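Local coordinates for prolyl-tRNA synthetase (Giardia lamblia ATCC 50803, PDB 3IAL), which probably attaches L-proline to tRNA(Pro) at the expense of ATP, and is seen here with the prolyl-adenylate intermediate bound, at residues L64-Y69 and H169-H174; V303-G308 and K348-K353. All coordinates share one frame; numbering follows the deposited sequence.

Contact 1: L64-Y69 and H169-H174. With PR8 (5'-O-[(R)-hydroxy{[(2S)-pyrrolidin-2-ylcarbonyl]oxy}phosphoryl]adenosine), chain H.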
loop_
_atom_site.group_PDB
_atom_site.type_symbol
_atom_site.label_atom_id
_atom_site.label_comp_id
_atom_site.label_asym_id
_atom_site.label_seq_id
_atom_site.Cartn_x
_atom_site.Cartn_y
_atom_site.Cartn_z
ATOM N N LEU B 64 4.529 8.394 -0.197
ATOM C CA LEU B 64 5.464 9.413 -0.680
ATOM C C LEU B 64 6.781 8.781 -1.121
ATOM O O LEU B 64 7.311 9.113 -2.177
ATOM C CB LEU B 64 5.734 10.492 0.373
ATOM C CG LEU B 64 6.758 11.557 -0.048
ATOM C CD1 LEU B 64 6.276 12.384 -1.268
ATOM C CD2 LEU B 64 7.114 12.468 1.121
ATOM N N CYS B 65 7.307 7.875 -0.305
ATOM C CA CYS B 65 8.517 7.138 -0.668
ATOM C C CYS B 65 8.344 6.412 -2.000
ATOM O O CYS B 65 9.201 6.488 -2.887
ATOM C CB CYS B 65 8.889 6.132 0.425
ATOM S SG CYS B 65 10.526 5.432 0.161
ATOM N N GLU B 66 7.227 5.715 -2.136
ATOM C CA GLU B 66 6.928 4.965 -3.344
ATOM C C GLU B 66 6.909 5.890 -4.554
ATOM O O GLU B 66 7.561 5.616 -5.571
ATOM C CB GLU B 66 5.591 4.231 -3.193
ATOM C CG GLU B 66 5.651 3.062 -2.204
ATOM C CD GLU B 66 4.282 2.627 -1.677
ATOM O OE1 GLU B 66 3.263 3.207 -2.088
ATOM O OE2 GLU B 66 4.232 1.702 -0.840
ATOM N N GLU B 67 6.178 6.993 -4.423
ATOM C CA GLU B 67 6.066 8.018 -5.469
ATOM C C GLU B 67 7.419 8.604 -5.886
ATOM O O GLU B 67 7.675 8.791 -7.080
ATOM C CB GLU B 67 5.168 9.159 -4.981
ATOM C CG GLU B 67 3.691 8.827 -4.907
ATOM C CD GLU B 67 2.882 9.905 -4.171
ATOM O OE1 GLU B 67 3.463 10.954 -3.792
ATOM O OE2 GLU B 67 1.658 9.699 -3.976
ATOM N N GLU B 68 8.269 8.907 -4.904
ATOM C CA GLU B 68 9.596 9.499 -5.162
ATOM C C GLU B 68 10.564 8.477 -5.772
ATOM O O GLU B 68 11.372 8.812 -6.640
ATOM C CB GLU B 68 10.197 10.056 -3.874
ATOM C CG GLU B 68 9.464 11.263 -3.304
ATOM C CD GLU B 68 9.409 12.425 -4.285
ATOM O OE1 GLU B 68 10.484 12.852 -4.760
ATOM O OE2 GLU B 68 8.287 12.883 -4.593
ATOM N N TYR B 69 10.478 7.231 -5.314
ATOM C CA TYR B 69 11.247 6.147 -5.909
ATOM C C TYR B 69 10.850 5.947 -7.373
ATOM O O TYR B 69 11.719 5.805 -8.220
ATOM C CB TYR B 69 11.091 4.846 -5.109
ATOM C CG TYR B 69 12.006 4.702 -3.883
ATOM C CD1 TYR B 69 13.144 5.495 -3.705
ATOM C CD2 TYR B 69 11.738 3.742 -2.919
ATOM C CE1 TYR B 69 13.960 5.341 -2.591
ATOM C CE2 TYR B 69 12.545 3.590 -1.810
ATOM C CZ TYR B 69 13.656 4.388 -1.651
ATOM O OH TYR B 69 14.456 4.219 -0.542
ATOM N N HIS B 169 6.592 -2.366 9.957
ATOM C CA HIS B 169 6.144 -1.874 8.662
ATOM C C HIS B 169 7.270 -1.022 8.088
ATOM O O HIS B 169 7.853 -0.185 8.795
ATOM C CB HIS B 169 4.849 -1.074 8.819
ATOM C CG HIS B 169 4.152 -0.785 7.530
ATOM N ND1 HIS B 169 4.182 0.458 6.928
ATOM C CD2 HIS B 169 3.409 -1.579 6.723
ATOM C CE1 HIS B 169 3.490 0.412 5.804
ATOM N NE2 HIS B 169 3.010 -0.810 5.654
ATOM N N TRP B 170 7.617 -1.257 6.826
ATOM C CA TRP B 170 8.743 -0.549 6.231
ATOM C C TRP B 170 8.705 -0.530 4.715
ATOM O O TRP B 170 7.849 -1.161 4.106
ATOM C CB TRP B 170 10.069 -1.135 6.755
ATOM C CG TRP B 170 10.700 -2.303 6.004
ATOM C CD1 TRP B 170 10.109 -3.151 5.109
ATOM C CD2 TRP B 170 12.047 -2.766 6.159
ATOM N NE1 TRP B 170 11.015 -4.087 4.679
ATOM C CE2 TRP B 170 12.210 -3.876 5.315
ATOM C CE3 TRP B 170 13.134 -2.341 6.933
ATOM C CZ2 TRP B 170 13.420 -4.556 5.203
ATOM C CZ3 TRP B 170 14.339 -3.015 6.821
ATOM C CH2 TRP B 170 14.468 -4.111 5.962
ATOM N N ASN B 171 9.647 0.198 4.123
ATOM C CA ASN B 171 9.942 0.080 2.705
ATOM C C ASN B 171 11.419 -0.229 2.531
ATOM O O ASN B 171 12.274 0.388 3.186
ATOM C CB ASN B 171 9.541 1.355 1.958
ATOM C CG ASN B 171 9.914 1.322 0.472
ATOM O OD1 ASN B 171 11.079 1.465 0.118
ATOM N ND2 ASN B 171 8.914 1.173 -0.397
ATOM N N GLU B 172 11.701 -1.209 1.670
ATOM C CA GLU B 172 13.066 -1.582 1.308
ATOM C C GLU B 172 13.253 -1.524 -0.206
ATOM O O GLU B 172 12.474 -2.110 -0.959
ATOM C CB GLU B 172 13.422 -2.983 1.832
ATOM C CG GLU B 172 12.548 -4.134 1.328
ATOM C CD GLU B 172 12.879 -5.461 2.009
ATOM O OE1 GLU B 172 11.946 -6.169 2.458
ATOM O OE2 GLU B 172 14.079 -5.799 2.090
ATOM N N ALA B 173 14.270 -0.778 -0.629
ATOM C CA ALA B 173 14.687 -0.671 -2.018
ATOM C C ALA B 173 15.963 -1.485 -2.208
ATOM O O ALA B 173 16.826 -1.478 -1.330
ATOM C CB ALA B 173 14.959 0.784 -2.359
ATOM N N HIS B 174 16.075 -2.170 -3.349
ATOM C CA HIS B 174 17.241 -2.995 -3.696
ATOM C C HIS B 174 17.548 -2.782 -5.179
ATOM O O HIS B 174 16.657 -2.949 -6.032
ATOM C CB HIS B 174 16.960 -4.488 -3.467
ATOM C CG HIS B 174 16.668 -4.851 -2.044
ATOM N ND1 HIS B 174 17.615 -5.400 -1.203
ATOM C CD2 HIS B 174 15.527 -4.758 -1.316
ATOM C CE1 HIS B 174 17.071 -5.617 -0.017
ATOM N NE2 HIS B 174 15.806 -5.234 -0.056
HETATM C C PR8 H . 18.369 -2.725 6.118
HETATM N N PR8 H . 17.817 -4.220 4.302
HETATM O O PR8 H . 17.696 -3.502 6.797
HETATM P P PR8 H . 18.694 -1.296 8.125
HETATM N N1 PR8 H . 11.570 -1.350 14.729
HETATM C C2 PR8 H . 11.296 -0.347 13.902
HETATM N N3 PR8 H . 12.119 -0.002 12.908
HETATM C C4 PR8 H . 13.262 -0.654 12.702
HETATM C C5 PR8 H . 13.586 -1.704 13.555
HETATM C C6 PR8 H . 12.711 -2.049 14.581
HETATM N N6 PR8 H . 13.003 -3.059 15.402
HETATM N N7 PR8 H . 14.755 -2.192 13.157
HETATM C C8 PR8 H . 15.157 -1.483 12.100
HETATM N N9 PR8 H . 14.254 -0.534 11.819
HETATM C CA PR8 H . 18.529 -2.969 4.618
HETATM C CB PR8 H . 17.826 -1.856 3.859
HETATM C CD PR8 H . 16.948 -3.952 3.161
HETATM C CG PR8 H . 16.517 -2.496 3.379
HETATM C "C1'" PR8 H . 14.374 0.454 10.700
HETATM O O10 PR8 H . 19.036 -1.634 6.584
HETATM O O1P PR8 H . 19.296 -2.256 9.085
HETATM C "C2'" PR8 H . 15.518 1.472 10.926
HETATM O "O2'" PR8 H . 15.101 2.780 10.508
HETATM O O2P PR8 H . 19.278 0.181 8.365
HETATM C "C3'" PR8 H . 16.579 1.004 9.958
HETATM O "O3'" PR8 H . 17.443 2.088 9.606
HETATM C "C4'" PR8 H . 15.657 0.665 8.801
HETATM O "O4'" PR8 H . 14.714 -0.220 9.446
HETATM C "C5'" PR8 H . 16.457 -0.017 7.712
HETATM O "O5'" PR8 H . 17.094 -1.171 8.224
HETATM O O HOH W 1 13.540 2.426 1.128
#

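Contact 2: V303-G308 and K348-K353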
loop_
_atom_site.group_PDB
_atom_site.type_symbol
_atom_site.label_atom_id
_atom_site.label_comp_id
_atom_site.label_asym_id
_atom_site.label_seq_id
_atom_site.Cartn_x
_atom_site.Cartn_y
_atom_site.Cartn_z
ATOM N N VAL B 303 -9.784 21.665 10.458
ATOM C CA VAL B 303 -11.091 21.418 11.060
ATOM C C VAL B 303 -11.851 22.740 11.120
ATOM O O VAL B 303 -11.354 23.726 11.663
ATOM C CB VAL B 303 -10.988 20.761 12.449
ATOM C CG1 VAL B 303 -10.129 21.603 13.414
ATOM C CG2 VAL B 303 -12.391 20.502 13.010
ATOM N N ILE B 304 -13.044 22.766 10.537
ATOM C CA ILE B 304 -13.866 23.968 10.545
ATOM C C ILE B 304 -14.921 23.787 11.616
ATOM O O ILE B 304 -15.645 22.800 11.612
ATOM C CB ILE B 304 -14.536 24.221 9.179
ATOM C CG1 ILE B 304 -13.514 24.138 8.045
ATOM C CG2 ILE B 304 -15.187 25.585 9.156
ATOM C CD1 ILE B 304 -14.100 24.449 6.664
ATOM N N ILE B 305 -15.001 24.738 12.540
ATOM C CA ILE B 305 -15.912 24.634 13.672
ATOM C C ILE B 305 -16.956 25.753 13.644
ATOM O O ILE B 305 -16.614 26.926 13.782
ATOM C CB ILE B 305 -15.147 24.670 15.007
ATOM C CG1 ILE B 305 -14.148 23.507 15.074
ATOM C CG2 ILE B 305 -16.126 24.589 16.191
ATOM C CD1 ILE B 305 -13.140 23.612 16.213
ATOM N N PRO B 306 -18.231 25.394 13.437
ATOM C CA PRO B 306 -19.291 26.382 13.604
ATOM C C PRO B 306 -19.426 26.756 15.078
ATOM O O PRO B 306 -19.513 25.868 15.915
ATOM C CB PRO B 306 -20.555 25.655 13.116
ATOM C CG PRO B 306 -20.116 24.337 12.603
ATOM C CD PRO B 306 -18.757 24.061 13.114
ATOM N N ILE B 307 -19.409 28.049 15.393
ATOM C CA ILE B 307 -19.555 28.495 16.777
ATOM C C ILE B 307 -20.853 29.267 16.976
ATOM O O ILE B 307 -21.407 29.836 16.026
ATOM C CB ILE B 307 -18.346 29.338 17.276
ATOM C CG1 ILE B 307 -18.198 30.648 16.500
ATOM C CG2 ILE B 307 -17.066 28.526 17.205
ATOM C CD1 ILE B 307 -17.050 31.520 17.001
ATOM N N GLY B 308 -21.333 29.260 18.221
ATOM C CA GLY B 308 -22.527 29.999 18.610
ATOM C C GLY B 308 -23.836 29.519 18.013
ATOM O O GLY B 308 -24.817 30.259 18.014
ATOM N N LYS B 348 -20.950 19.535 22.484
ATOM C CA LYS B 348 -19.591 19.657 23.021
ATOM C C LYS B 348 -19.195 21.126 23.146
ATOM O O LYS B 348 -19.420 21.911 22.230
ATOM C CB LYS B 348 -18.573 18.952 22.112
ATOM C CG LYS B 348 -18.855 17.472 21.801
ATOM C CD LYS B 348 -18.015 16.498 22.639
ATOM C CE LYS B 348 -18.589 16.286 24.032
ATOM N NZ LYS B 348 -17.937 15.135 24.723
ATOM N N SER B 349 -18.588 21.490 24.270
ATOM C CA SER B 349 -18.061 22.841 24.441
ATOM C C SER B 349 -16.840 23.066 23.542
ATOM O O SER B 349 -16.180 22.112 23.130
ATOM C CB SER B 349 -17.686 23.095 25.903
ATOM O OG SER B 349 -16.446 22.495 26.226
ATOM N N MET B 350 -16.539 24.326 23.249
ATOM C CA MET B 350 -15.347 24.650 22.469
ATOM C C MET B 350 -14.070 24.162 23.145
ATOM O O MET B 350 -13.176 23.657 22.470
ATOM C CB MET B 350 -15.247 26.151 22.168
ATOM C CG MET B 350 -16.074 26.586 20.964
ATOM S SD MET B 350 -15.617 25.714 19.443
ATOM C CE MET B 350 -13.991 26.378 19.126
ATOM N N GLY B 351 -13.994 24.303 24.465
ATOM C CA GLY B 351 -12.856 23.802 25.239
ATOM C C GLY B 351 -12.562 22.331 24.985
ATOM O O GLY B 351 -11.407 21.951 24.776
ATOM N N ASP B 352 -13.609 21.508 25.004
ATOM C CA ASP B 352 -13.474 20.072 24.766
ATOM C C ASP B 352 -13.130 19.773 23.304
ATOM O O ASP B 352 -12.326 18.880 23.029
ATOM C CB ASP B 352 -14.748 19.330 25.183
ATOM C CG ASP B 352 -15.040 19.454 26.678
ATOM O OD1 ASP B 352 -14.113 19.781 27.454
ATOM O OD2 ASP B 352 -16.202 19.228 27.079
ATOM N N LYS B 353 -13.713 20.526 22.371
ATOM C CA LYS B 353 -13.372 20.361 20.954
ATOM C C LYS B 353 -11.911 20.704 20.698
ATOM O O LYS B 353 -11.208 19.951 20.031
ATOM C CB LYS B 353 -14.246 21.226 20.055
ATOM C CG LYS B 353 -15.633 20.685 19.817
ATOM C CD LYS B 353 -16.377 21.566 18.833
ATOM C CE LYS B 353 -17.873 21.304 18.882
ATOM N NZ LYS B 353 -18.637 22.262 18.028
#

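Contact 1: L64-Y69 and H169-H174
N171 leaves strand 169-174 with CG anti to its backbone N and reaches tip to tip toward Y69 of the helix, amide and ring planes 45° apart. This is the tight part. OD1 of N171 lies in the plane of the Y69 ring, at its edge, 3.2 Å from CE2, and the same CE2 is 3.7 Å from A173 CB. A water bridges the pair: its oxygen is 2.6 Å from Y69 OH, and it donates to N171 OD1 over 2.8 Å. The amide cannot easily turn, because ND2 is hydrogen-bonded to T148 OG1 and H146 ND1. The axes of 64-69 and 169-174 run within 13° of parallel. This is the class II synthetase arrangement: helix 52-71, consistent with motif 1, backs strand 167-177 of the motif 2 hairpin. E66 OE2 is hydrogen-bonded to the same T148 hydroxyl, and OE1 salt-bridges R63 NH2 of the second subunit. Toward that end the packing loosens without opening to solvent; C65 SG stands 4.0 Å from N171 OD1, and E66 CG is 4.2 Å from N171 ND2. W170, E172 and H174 alternate to the opposite side of the strand and line the prolyl-adenylate pocket. There W170 CH2 comes within 3.4 Å of PR8 O at the indole edge, E172 CB lies over the rim of one indole face, and H174 NE2 donates to E172 OE2 (2.8 Å, N-H...O angle 166°).

Contact 2: V303-G308 and K348-K353
No aromatic ring or other flat side-chain group carries this meeting, so no face or edge is stacked. P306 brings a puckered ring, which packs on L322 of helix 315-334 and on F346 and touches K348-K353 little. What does meet is branched and bent aliphatic chain. I305 and M350 approach tip to tip: the thioether, folded at both chi2 (-58°) and chi3 (-69°), brings SD to 3.5 Å from I305 CG2, while the methyl CE lies 4.1 Å from I305 CD1. I307 crosses M350 at about a right angle, its CG2 3.9 Å from the same sulfur, so one sulfur touches both isoleucine methyls, which lie on the same side of it. K353, one turn further along, is extended beyond CG and slides past I305 in the opposite direction: its CD is 4.0 Å from I305 CG2, and the ammonium NZ passes that methyl at 3.9 Å. M350 opens the helix, and S349 just ahead of it is the N-cap, with OG accepting from D352 N (3.2 Å, N-H...O angle 163°). In the α/β anticodon-binding domain, helix 350-359 connects edge strand 340-342 to strand 364-369, passing over strand 302-307 between them. I305 faces this helix, whereas its neighbour I304 packs on helix 315-334. The cross-contact is therefore apolar, with one charge laid alongside it: K353 NZ is 4.3 Å from P306 O, too far for a hydrogen bond, and has a long, weak ion pair with D343, so the aliphatic stem can pack against I305 while the charge probably remains partly balanced.

In the fold
Contact 1 closes before contact 2 opens along the chain, and the two share no helix, strand or sheet. Their centres are 39 Å apart and their nearest atoms about 21 Å. The centre of contact 1 is about 11 Å from the chain's centre, where helix 52-71 backs the catalytic sheet of the class II core; that of contact 2 is about 32 Å out, where helix 350-359 packs on strand 302-307 of the five-stranded mixed sheet of the anticodon-binding domain. Both set a helix against a strand, but one is beside the adenylate pocket and the subunit interface, while no other protein chain touches the other. The separation fits an enzyme that probably reads the anticodon and activates proline in different domains.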